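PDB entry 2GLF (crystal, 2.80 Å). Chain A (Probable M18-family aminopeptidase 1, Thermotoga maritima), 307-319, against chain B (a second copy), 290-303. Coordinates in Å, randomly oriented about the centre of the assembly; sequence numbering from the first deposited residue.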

ATOM      1  N   LYS A 307     -65.989  23.785   2.946  1.00 33.41           N
ATOM      2  CA  LYS A 307     -66.712  23.120   4.016  1.00 35.00           C
ATOM      3  C   LYS A 307     -65.859  22.105   4.771  1.00 35.03           C
ATOM      4  O   LYS A 307     -65.597  22.286   5.962  1.00 34.37           O
ATOM      5  CB  LYS A 307     -67.974  22.457   3.466  1.00 62.94           C
ATOM      6  CG  LYS A 307     -69.072  22.281   4.511  1.00 65.36           C
ATOM      7  CD  LYS A 307     -69.237  23.544   5.362  1.00 70.26           C
ATOM      8  CE  LYS A 307     -69.490  24.784   4.514  1.00 72.77           C
ATOM      9  NZ  LYS A 307     -69.422  26.042   5.316  1.00 73.82           N
ATOM     10  N   ASP A 308     -65.418  21.053   4.081  1.00 64.49           N
ATOM     11  CA  ASP A 308     -64.599  20.011   4.698  1.00 65.02           C
ATOM     12  C   ASP A 308     -63.125  20.398   4.773  1.00 65.18           C
ATOM     13  O   ASP A 308     -62.420  19.998   5.696  1.00 66.75           O
ATOM     14  CB  ASP A 308     -64.739  18.705   3.925  1.00 45.11           C
ATOM     15  CG  ASP A 308     -64.196  17.518   4.688  1.00 45.40           C
ATOM     16  OD1 ASP A 308     -63.000  17.523   5.048  1.00 44.09           O
ATOM     17  OD2 ASP A 308     -64.973  16.575   4.926  1.00 47.74           O
ATOM     18  N   SER A 309     -62.662  21.157   3.786  1.00 43.78           N
ATOM     19  CA  SER A 309     -61.280  21.641   3.751  1.00 43.46           C
ATOM     20  C   SER A 309     -60.242  20.626   3.280  1.00 42.91           C
ATOM     21  O   SER A 309     -59.774  20.695   2.144  1.00 42.84           O
ATOM     22  CB  SER A 309     -60.882  22.180   5.128  1.00 38.05           C
ATOM     23  OG  SER A 309     -59.596  22.763   5.096  1.00 37.05           O
ATOM     24  N   GLU A 310     -59.865  19.697   4.151  1.00 25.29           N
ATOM     25  CA  GLU A 310     -58.884  18.688   3.781  1.00 25.14           C
ATOM     26  C   GLU A 310     -59.368  17.919   2.552  1.00 24.00           C
ATOM     27  O   GLU A 310     -58.568  17.473   1.736  1.00 24.53           O
ATOM     28  CB  GLU A 310     -58.650  17.727   4.947  1.00 36.79           C
ATOM     29  CG  GLU A 310     -57.341  16.962   4.863  1.00 41.64           C
ATOM     30  CD  GLU A 310     -56.144  17.878   4.665  1.00 47.57           C
ATOM     31  OE1 GLU A 310     -56.085  18.936   5.327  1.00 49.03           O
ATOM     32  OE2 GLU A 310     -55.257  17.540   3.852  1.00 50.20           O
ATOM     33  N   PHE A 311     -60.686  17.783   2.418  1.00 24.38           N
ATOM     34  CA  PHE A 311     -61.285  17.077   1.289  1.00 23.09           C
ATOM     35  C   PHE A 311     -61.320  17.947   0.035  1.00 22.73           C
ATOM     36  O   PHE A 311     -61.199  17.446  -1.087  1.00 22.81           O
ATOM     37  CB  PHE A 311     -62.705  16.636   1.636  1.00 24.84           C
ATOM     38  CG  PHE A 311     -63.481  16.115   0.458  1.00 24.17           C
ATOM     39  CD1 PHE A 311     -63.064  14.974  -0.216  1.00 25.13           C
ATOM     40  CD2 PHE A 311     -64.625  16.772   0.019  1.00 23.66           C
ATOM     41  CE1 PHE A 311     -63.777  14.494  -1.311  1.00 25.75           C
ATOM     42  CE2 PHE A 311     -65.342  16.301  -1.074  1.00 24.45           C
ATOM     43  CZ  PHE A 311     -64.918  15.161  -1.740  1.00 24.86           C
ATOM     44  N   VAL A 312     -61.509  19.247   0.234  1.00 28.57           N
ATOM     45  CA  VAL A 312     -61.545  20.195  -0.873  1.00 27.53           C
ATOM     46  C   VAL A 312     -60.123  20.405  -1.387  1.00 27.45           C
ATOM     47  O   VAL A 312     -59.904  20.629  -2.579  1.00 26.78           O
ATOM     48  CB  VAL A 312     -62.111  21.547  -0.426  1.00 18.88           C
ATOM     49  CG1 VAL A 312     -62.290  22.452  -1.633  1.00 18.37           C
ATOM     50  CG2 VAL A 312     -63.428  21.338   0.311  1.00 17.10           C
ATOM     51  N   LEU A 313     -59.160  20.332  -0.471  1.00 39.03           N
ATOM     52  CA  LEU A 313     -57.753  20.483  -0.811  1.00 38.74           C
ATOM     53  C   LEU A 313     -57.359  19.414  -1.817  1.00 39.24           C
ATOM     54  O   LEU A 313     -56.573  19.674  -2.730  1.00 38.59           O
ATOM     55  CB  LEU A 313     -56.885  20.318   0.428  1.00 19.88           C
ATOM     56  CG  LEU A 313     -56.162  21.558   0.937  1.00 19.56           C
ATOM     57  CD1 LEU A 313     -55.239  21.136   2.063  1.00 20.67           C
ATOM     58  CD2 LEU A 313     -55.374  22.216  -0.195  1.00 19.19           C
ATOM     59  N   ASP A 314     -57.897  18.209  -1.630  1.00 22.20           N
ATOM     60  CA  ASP A 314     -57.605  17.105  -2.527  1.00 23.11           C
ATOM     61  C   ASP A 314     -57.725  17.574  -3.967  1.00 23.76           C
ATOM     62  O   ASP A 314     -56.772  17.467  -4.736  1.00 24.43           O
ATOM     63  CB  ASP A 314     -58.571  15.944  -2.298  1.00 31.63           C
ATOM     64  CG  ASP A 314     -58.263  15.168  -1.039  1.00 34.23           C
ATOM     65  OD1 ASP A 314     -57.065  15.033  -0.715  1.00 36.90           O
ATOM     66  OD2 ASP A 314     -59.215  14.677  -0.388  1.00 33.69           O
ATOM     67  N   GLU A 315     -58.896  18.101  -4.323  1.00 23.73           N
ATOM     68  CA  GLU A 315     -59.128  18.579  -5.682  1.00 23.90           C
ATOM     69  C   GLU A 315     -58.173  19.723  -5.971  1.00 22.01           C
ATOM     70  O   GLU A 315     -57.523  19.743  -7.015  1.00 22.28           O
ATOM     71  CB  GLU A 315     -60.569  19.062  -5.864  1.00 57.55           C
ATOM     72  CG  GLU A 315     -60.897  19.455  -7.303  1.00 60.04           C
ATOM     73  CD  GLU A 315     -62.284  20.063  -7.460  1.00 61.92           C
ATOM     74  OE1 GLU A 315     -62.685  20.354  -8.610  1.00 67.92           O
ATOM     75  OE2 GLU A 315     -62.974  20.254  -6.436  1.00 65.83           O
ATOM     76  N   VAL A 316     -58.093  20.673  -5.042  1.00 21.73           N
ATOM     77  CA  VAL A 316     -57.203  21.812  -5.212  1.00 20.22           C
ATOM     78  C   VAL A 316     -55.833  21.291  -5.632  1.00 20.15           C
ATOM     79  O   VAL A 316     -55.353  21.616  -6.720  1.00 19.23           O
ATOM     80  CB  VAL A 316     -57.070  22.641  -3.900  1.00 19.17           C
ATOM     81  CG1 VAL A 316     -56.114  23.808  -4.114  1.00 15.87           C
ATOM     82  CG2 VAL A 316     -58.438  23.161  -3.463  1.00 17.30           C
ATOM     83  N   LEU A 317     -55.213  20.469  -4.787  1.00 23.52           N
ATOM     84  CA  LEU A 317     -53.898  19.909  -5.097  1.00 23.47           C
ATOM     85  C   LEU A 317     -53.946  18.976  -6.305  1.00 24.43           C
ATOM     86  O   LEU A 317     -52.970  18.869  -7.041  1.00 25.59           O
ATOM     87  CB  LEU A 317     -53.343  19.151  -3.891  1.00 15.36           C
ATOM     88  CG  LEU A 317     -53.057  19.987  -2.643  1.00 15.61           C
ATOM     89  CD1 LEU A 317     -52.982  19.071  -1.419  1.00 15.36           C
ATOM     90  CD2 LEU A 317     -51.770  20.780  -2.835  1.00 15.36           C
ATOM     91  N   GLU A 318     -55.081  18.300  -6.494  1.00 15.07           N
ATOM     92  CA  GLU A 318     -55.287  17.381  -7.617  1.00 16.30           C
ATOM     93  C   GLU A 318     -55.001  18.127  -8.925  1.00 15.65           C
ATOM     94  O   GLU A 318     -54.362  17.606  -9.840  1.00 15.44           O
ATOM     95  CB  GLU A 318     -56.731  16.886  -7.610  1.00 49.91           C
ATOM     96  CG  GLU A 318     -56.872  15.389  -7.743  1.00 57.07           C
ATOM     97  CD  GLU A 318     -56.260  14.867  -9.014  1.00 68.38           C
ATOM     98  OE1 GLU A 318     -55.027  14.993  -9.175  1.00 72.61           O
ATOM     99  OE2 GLU A 318     -57.017  14.333  -9.855  1.00 71.76           O
ATOM    100  N   ASN A 319     -55.518  19.346  -9.006  1.00 37.01           N
ATOM    101  CA  ASN A 319     -55.277  20.207 -10.150  1.00 37.19           C
ATOM    102  C   ASN A 319     -54.101  21.012  -9.618  1.00 36.42           C
ATOM    103  O   ASN A 319     -53.563  20.671  -8.563  1.00 37.63           O
ATOM    104  CB  ASN A 319     -56.483  21.108 -10.406  1.00 49.43           C
ATOM    105  CG  ASN A 319     -57.779  20.321 -10.543  1.00 50.72           C
ATOM    106  OD1 ASN A 319     -57.874  19.391 -11.348  1.00 52.11           O
ATOM    107  ND2 ASN A 319     -58.781  20.691  -9.757  1.00 48.70           N
TER
ATOM    108  N   ALA B 290     -48.032   9.750  -1.100  1.00 51.85           N
ATOM    109  CA  ALA B 290     -48.289  10.606  -2.254  1.00 50.87           C
ATOM    110  C   ALA B 290     -49.699  11.185  -2.245  1.00 50.68           C
ATOM    111  O   ALA B 290     -50.193  11.650  -3.271  1.00 51.88           O
ATOM    112  CB  ALA B 290     -48.066   9.833  -3.540  1.00 12.01           C
ATOM    113  N   ARG B 291     -50.348  11.141  -1.087  1.00 36.81           N
ATOM    114  CA  ARG B 291     -51.695  11.677  -0.925  1.00 35.32           C
ATOM    115  C   ARG B 291     -52.764  10.843  -1.617  1.00 33.96           C
ATOM    116  O   ARG B 291     -53.838  10.626  -1.061  1.00 34.38           O
ATOM    117  CB  ARG B 291     -51.760  13.124  -1.429  1.00 37.54           C
ATOM    118  CG  ARG B 291     -53.001  13.871  -0.957  1.00 38.79           C
ATOM    119  CD  ARG B 291     -52.967  15.337  -1.352  1.00 38.33           C
ATOM    120  NE  ARG B 291     -54.088  16.080  -0.779  1.00 38.21           N
ATOM    121  CZ  ARG B 291     -54.172  16.451   0.496  1.00 38.67           C
ATOM    122  NH1 ARG B 291     -53.197  16.155   1.345  1.00 39.46           N
ATOM    123  NH2 ARG B 291     -55.237  17.111   0.926  1.00 37.84           N
ATOM    124  N   PHE B 292     -52.467  10.383  -2.825  1.00 27.74           N
ATOM    125  CA  PHE B 292     -53.389   9.556  -3.606  1.00 25.95           C
ATOM    126  C   PHE B 292     -54.149   8.517  -2.766  1.00 25.39           C
ATOM    127  O   PHE B 292     -55.368   8.343  -2.901  1.00 24.92           O
ATOM    128  CB  PHE B 292     -52.600   8.841  -4.703  1.00 25.10           C
ATOM    129  CG  PHE B 292     -53.356   7.740  -5.378  1.00 22.54           C
ATOM    130  CD1 PHE B 292     -54.547   8.004  -6.049  1.00 20.72           C
ATOM    131  CD2 PHE B 292     -52.867   6.437  -5.361  1.00 20.91           C
ATOM    132  CE1 PHE B 292     -55.240   6.982  -6.699  1.00 22.36           C
ATOM    133  CE2 PHE B 292     -53.548   5.410  -6.006  1.00 21.02           C
ATOM    134  CZ  PHE B 292     -54.739   5.681  -6.677  1.00 23.22           C
ATOM    135  N   TYR B 293     -53.407   7.828  -1.908  1.00 24.77           N
ATOM    136  CA  TYR B 293     -53.951   6.800  -1.033  1.00 24.36           C
ATOM    137  C   TYR B 293     -55.037   7.324  -0.096  1.00 24.62           C
ATOM    138  O   TYR B 293     -56.098   6.718   0.032  1.00 24.98           O
ATOM    139  CB  TYR B 293     -52.805   6.185  -0.235  1.00 23.61           C
ATOM    140  CG  TYR B 293     -53.211   5.344   0.943  1.00 23.40           C
ATOM    141  CD1 TYR B 293     -54.158   4.331   0.816  1.00 22.69           C
ATOM    142  CD2 TYR B 293     -52.596   5.520   2.180  1.00 22.32           C
ATOM    143  CE1 TYR B 293     -54.480   3.505   1.897  1.00 21.46           C
ATOM    144  CE2 TYR B 293     -52.905   4.706   3.261  1.00 22.41           C
ATOM    145  CZ  TYR B 293     -53.845   3.696   3.114  1.00 23.21           C
ATOM    146  OH  TYR B 293     -54.119   2.867   4.178  1.00 23.87           O
ATOM    147  N   LEU B 294     -54.775   8.441   0.569  1.00 28.47           N
ATOM    148  CA  LEU B 294     -55.765   8.998   1.474  1.00 28.31           C
ATOM    149  C   LEU B 294     -56.848   9.737   0.699  1.00 28.81           C
ATOM    150  O   LEU B 294     -57.994   9.816   1.135  1.00 30.04           O
ATOM    151  CB  LEU B 294     -55.095   9.930   2.474  1.00 18.64           C
ATOM    152  CG  LEU B 294     -54.127   9.196   3.400  1.00 18.74           C
ATOM    153  CD1 LEU B 294     -53.740  10.123   4.540  1.00 18.40           C
ATOM    154  CD2 LEU B 294     -54.780   7.919   3.956  1.00 16.69           C
ATOM    155  N   LYS B 295     -56.479  10.275  -0.458  1.00 25.93           N
ATOM    156  CA  LYS B 295     -57.432  10.979  -1.298  1.00 25.11           C
ATOM    157  C   LYS B 295     -58.454   9.965  -1.782  1.00 25.56           C
ATOM    158  O   LYS B 295     -59.614  10.303  -2.014  1.00 26.28           O
ATOM    159  CB  LYS B 295     -56.723  11.619  -2.491  1.00 17.00           C
ATOM    160  CG  LYS B 295     -57.665  12.151  -3.550  1.00 15.86           C
ATOM    161  CD  LYS B 295     -56.920  12.958  -4.583  1.00 16.11           C
ATOM    162  CE  LYS B 295     -57.721  13.070  -5.858  1.00 18.31           C
ATOM    163  NZ  LYS B 295     -57.885  11.741  -6.516  1.00 20.28           N
ATOM    164  N   ALA B 296     -58.013   8.719  -1.927  1.00 22.83           N
ATOM    165  CA  ALA B 296     -58.885   7.634  -2.370  1.00 22.51           C
ATOM    166  C   ALA B 296     -59.841   7.241  -1.258  1.00 22.54           C
ATOM    167  O   ALA B 296     -61.004   6.938  -1.510  1.00 22.21           O
ATOM    168  CB  ALA B 296     -58.055   6.422  -2.782  1.00 25.63           C
ATOM    169  N   LEU B 297     -59.344   7.246  -0.026  1.00 26.60           N
ATOM    170  CA  LEU B 297     -60.168   6.881   1.114  1.00 26.89           C
ATOM    171  C   LEU B 297     -61.143   7.996   1.498  1.00 27.92           C
ATOM    172  O   LEU B 297     -62.288   7.730   1.860  1.00 27.94           O
ATOM    173  CB  LEU B 297     -59.279   6.496   2.306  1.00 12.56           C
ATOM    174  CG  LEU B 297     -58.415   5.244   2.093  1.00 11.33           C
ATOM    175  CD1 LEU B 297     -57.873   4.777   3.428  1.00  7.28           C
ATOM    176  CD2 LEU B 297     -59.230   4.126   1.461  1.00  9.62           C
ATOM    177  N   ARG B 298     -60.692   9.243   1.409  1.00 42.10           N
ATOM    178  CA  ARG B 298     -61.554  10.372   1.733  1.00 43.06           C
ATOM    179  C   ARG B 298     -62.743  10.426   0.772  1.00 43.60           C
ATOM    180  O   ARG B 298     -63.874  10.690   1.185  1.00 43.55           O
ATOM    181  CB  ARG B 298     -60.770  11.689   1.670  1.00 29.54           C
ATOM    182  CG  ARG B 298     -60.023  12.029   2.946  1.00 30.63           C
ATOM    183  CD  ARG B 298     -59.544  13.475   2.920  1.00 34.30           C
ATOM    184  NE  ARG B 298     -58.447  13.677   1.979  1.00 36.81           N
ATOM    185  CZ  ARG B 298     -57.169  13.424   2.253  1.00 37.22           C
ATOM    186  NH1 ARG B 298     -56.820  12.965   3.445  1.00 38.71           N
ATOM    187  NH2 ARG B 298     -56.239  13.619   1.329  1.00 36.47           N
ATOM    188  N   GLN B 299     -62.490  10.172  -0.508  1.00 30.23           N
ATOM    189  CA  GLN B 299     -63.558  10.194  -1.497  1.00 30.48           C
ATOM    190  C   GLN B 299     -64.639   9.205  -1.081  1.00 30.43           C
ATOM    191  O   GLN B 299     -65.827   9.517  -1.112  1.00 30.95           O
ATOM    192  CB  GLN B 299     -63.016   9.817  -2.874  1.00 35.81           C
ATOM    193  CG  GLN B 299     -64.045   9.909  -3.984  1.00 37.56           C
ATOM    194  CD  GLN B 299     -64.653  11.297  -4.105  1.00 41.57           C
ATOM    195  OE1 GLN B 299     -63.941  12.289  -4.269  1.00 41.15           O
ATOM    196  NE2 GLN B 299     -65.979  11.370  -4.024  1.00 45.46           N
ATOM    197  N   ILE B 300     -64.210   8.015  -0.683  1.00 26.24           N
ATOM    198  CA  ILE B 300     -65.129   6.972  -0.258  1.00 25.29           C
ATOM    199  C   ILE B 300     -65.848   7.381   1.027  1.00 26.43           C
ATOM    200  O   ILE B 300     -67.037   7.095   1.198  1.00 26.80           O
ATOM    201  CB  ILE B 300     -64.372   5.632  -0.042  1.00 19.88           C
ATOM    202  CG1 ILE B 300     -63.877   5.106  -1.395  1.00 18.22           C
ATOM    203  CG2 ILE B 300     -65.279   4.603   0.660  1.00 17.95           C
ATOM    204  CD1 ILE B 300     -63.044   3.850  -1.297  1.00 14.97           C
ATOM    205  N   LEU B 301     -65.130   8.054   1.923  1.00 38.25           N
ATOM    206  CA  LEU B 301     -65.719   8.499   3.181  1.00 38.20           C
ATOM    207  C   LEU B 301     -66.819   9.539   2.966  1.00 38.25           C
ATOM    208  O   LEU B 301     -67.888   9.456   3.582  1.00 37.51           O
ATOM    209  CB  LEU B 301     -64.638   9.068   4.106  1.00 14.74           C
ATOM    210  CG  LEU B 301     -63.767   8.027   4.816  1.00 15.39           C
ATOM    211  CD1 LEU B 301     -62.708   8.729   5.654  1.00 14.91           C
ATOM    212  CD2 LEU B 301     -64.641   7.143   5.696  1.00 13.64           C
ATOM    213  N   LYS B 302     -66.558  10.516   2.097  1.00 33.93           N
ATOM    214  CA  LYS B 302     -67.542  11.557   1.809  1.00 33.66           C
ATOM    215  C   LYS B 302     -68.780  10.900   1.239  1.00 33.46           C
ATOM    216  O   LYS B 302     -69.904  11.268   1.583  1.00 32.33           O
ATOM    217  CB  LYS B 302     -66.992  12.559   0.797  1.00 18.97           C
ATOM    218  CG  LYS B 302     -65.784  13.313   1.296  1.00 19.73           C
ATOM    219  CD  LYS B 302     -66.095  14.103   2.558  1.00 19.73           C
ATOM    220  CE  LYS B 302     -67.063  15.237   2.277  1.00 20.09           C
ATOM    221  NZ  LYS B 302     -67.302  16.056   3.494  1.00 22.43           N
HETATM  222  N   MSE B 303     -68.562   9.918   0.369  1.00 18.78           N
HETATM  223  CA  MSE B 303     -69.658   9.194  -0.251  1.00 19.86           C
HETATM  224  C   MSE B 303     -70.507   8.468   0.788  1.00 19.38           C
HETATM  225  O   MSE B 303     -71.680   8.194   0.555  1.00 19.30           O
HETATM  226  CB  MSE B 303     -69.117   8.206  -1.277  1.00 53.20           C
HETATM  227  CG  MSE B 303     -68.382   8.884  -2.415  1.00 54.41           C
HETATM  228 SE   MSE B 303     -67.821   7.640  -3.774  1.00 58.31          SE
HETATM  229  CE  MSE B 303     -69.180   7.983  -5.123  1.00 56.35           C
TER
HETATM  230  O   HOH W   1     -60.841  12.982  -2.257  1.00 16.61           O

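The contact is organized around a carboxylate, A:Asp314, gripped by an arginine. B:Arg298 NE donates to A:Asp314 OD2 at 2.7 Å with an angle of 173°, and B:Arg298 NH2 donates to A:Asp314 OD1 at 2.6 Å. The pairing is bidentate: the NE and NH2 N-H groups on one edge of the guanidinium point nearly the same way, spaced to meet the two oxygens of a carboxylate, so charge attraction and directional hydrogen bonding reinforce each other. A:Asp314 OD1 also forms a salt bridge with B:Arg291 NE at 3.2 Å, so one acid serves two arginines. Its other oxygen is not idle: water 1 donates to A:Asp314 OD2 and to the backbone B:Lys295 O, 3.0 Å from each, and thus ties the carboxylate to the main chain of the partner helix. The short aspartate side chain suits this place, because the CA atoms of A:Asp314 and B:Lys295 are only 6.3 Å apart.

B:Arg291 sits at the N-cap position of its helix and reaches across with chi1 to chi3 all t. Its far end meets a second acid: B:Arg291 NH2 donates to A:Glu310 OE2 at 3.0 Å and 167°, near the guanidinium plane, where the N-H groups point. The flat face of an arginine is far less demanding of polar partners, and here A:Leu317 CD1 lies over it, 3.3 Å from B:Arg291 NE. B:Arg298 follows the same logic, with the methylene A:Glu310 CG over one face of its guanidinium and A:Asp314 at its edge.

A third basic residue closes the other end. B:Lys302 NZ donates to A:Asp308 OD2 at 2.8 Å in a salt bridge, and the aliphatic part of the same side chain packs on A:Phe311. B:Lys302 CG lies 3.4 Å from the A:Phe311 ring centroid, 9° off the normal, a CH-pi contact in which a slightly polarized C-H meets the electron-rich face. Lysine can do both because its charge sits at the tip of a hydrocarbon chain. At the ring edge, where the hydrogens carry partial positive charge, B:Gln299 OE1 approaches A:Phe311 CE1 to 3.7 Å. Farther along, A:Glu318 CG and B:Lys295 CE touch at 3.1 Å, while the charged ends, A:Glu318 OE2 and B:Lys295 NZ, remain 4.3 Å apart, beyond a salt bridge.

Beneath these contacts, the helices run at 130° between their N-to-C directions, roughly opposed but well short of antiparallel. Their axes approach to 10.3 Å, leaving room for the long side chains that carry the contact, which buries 607 Å² in total.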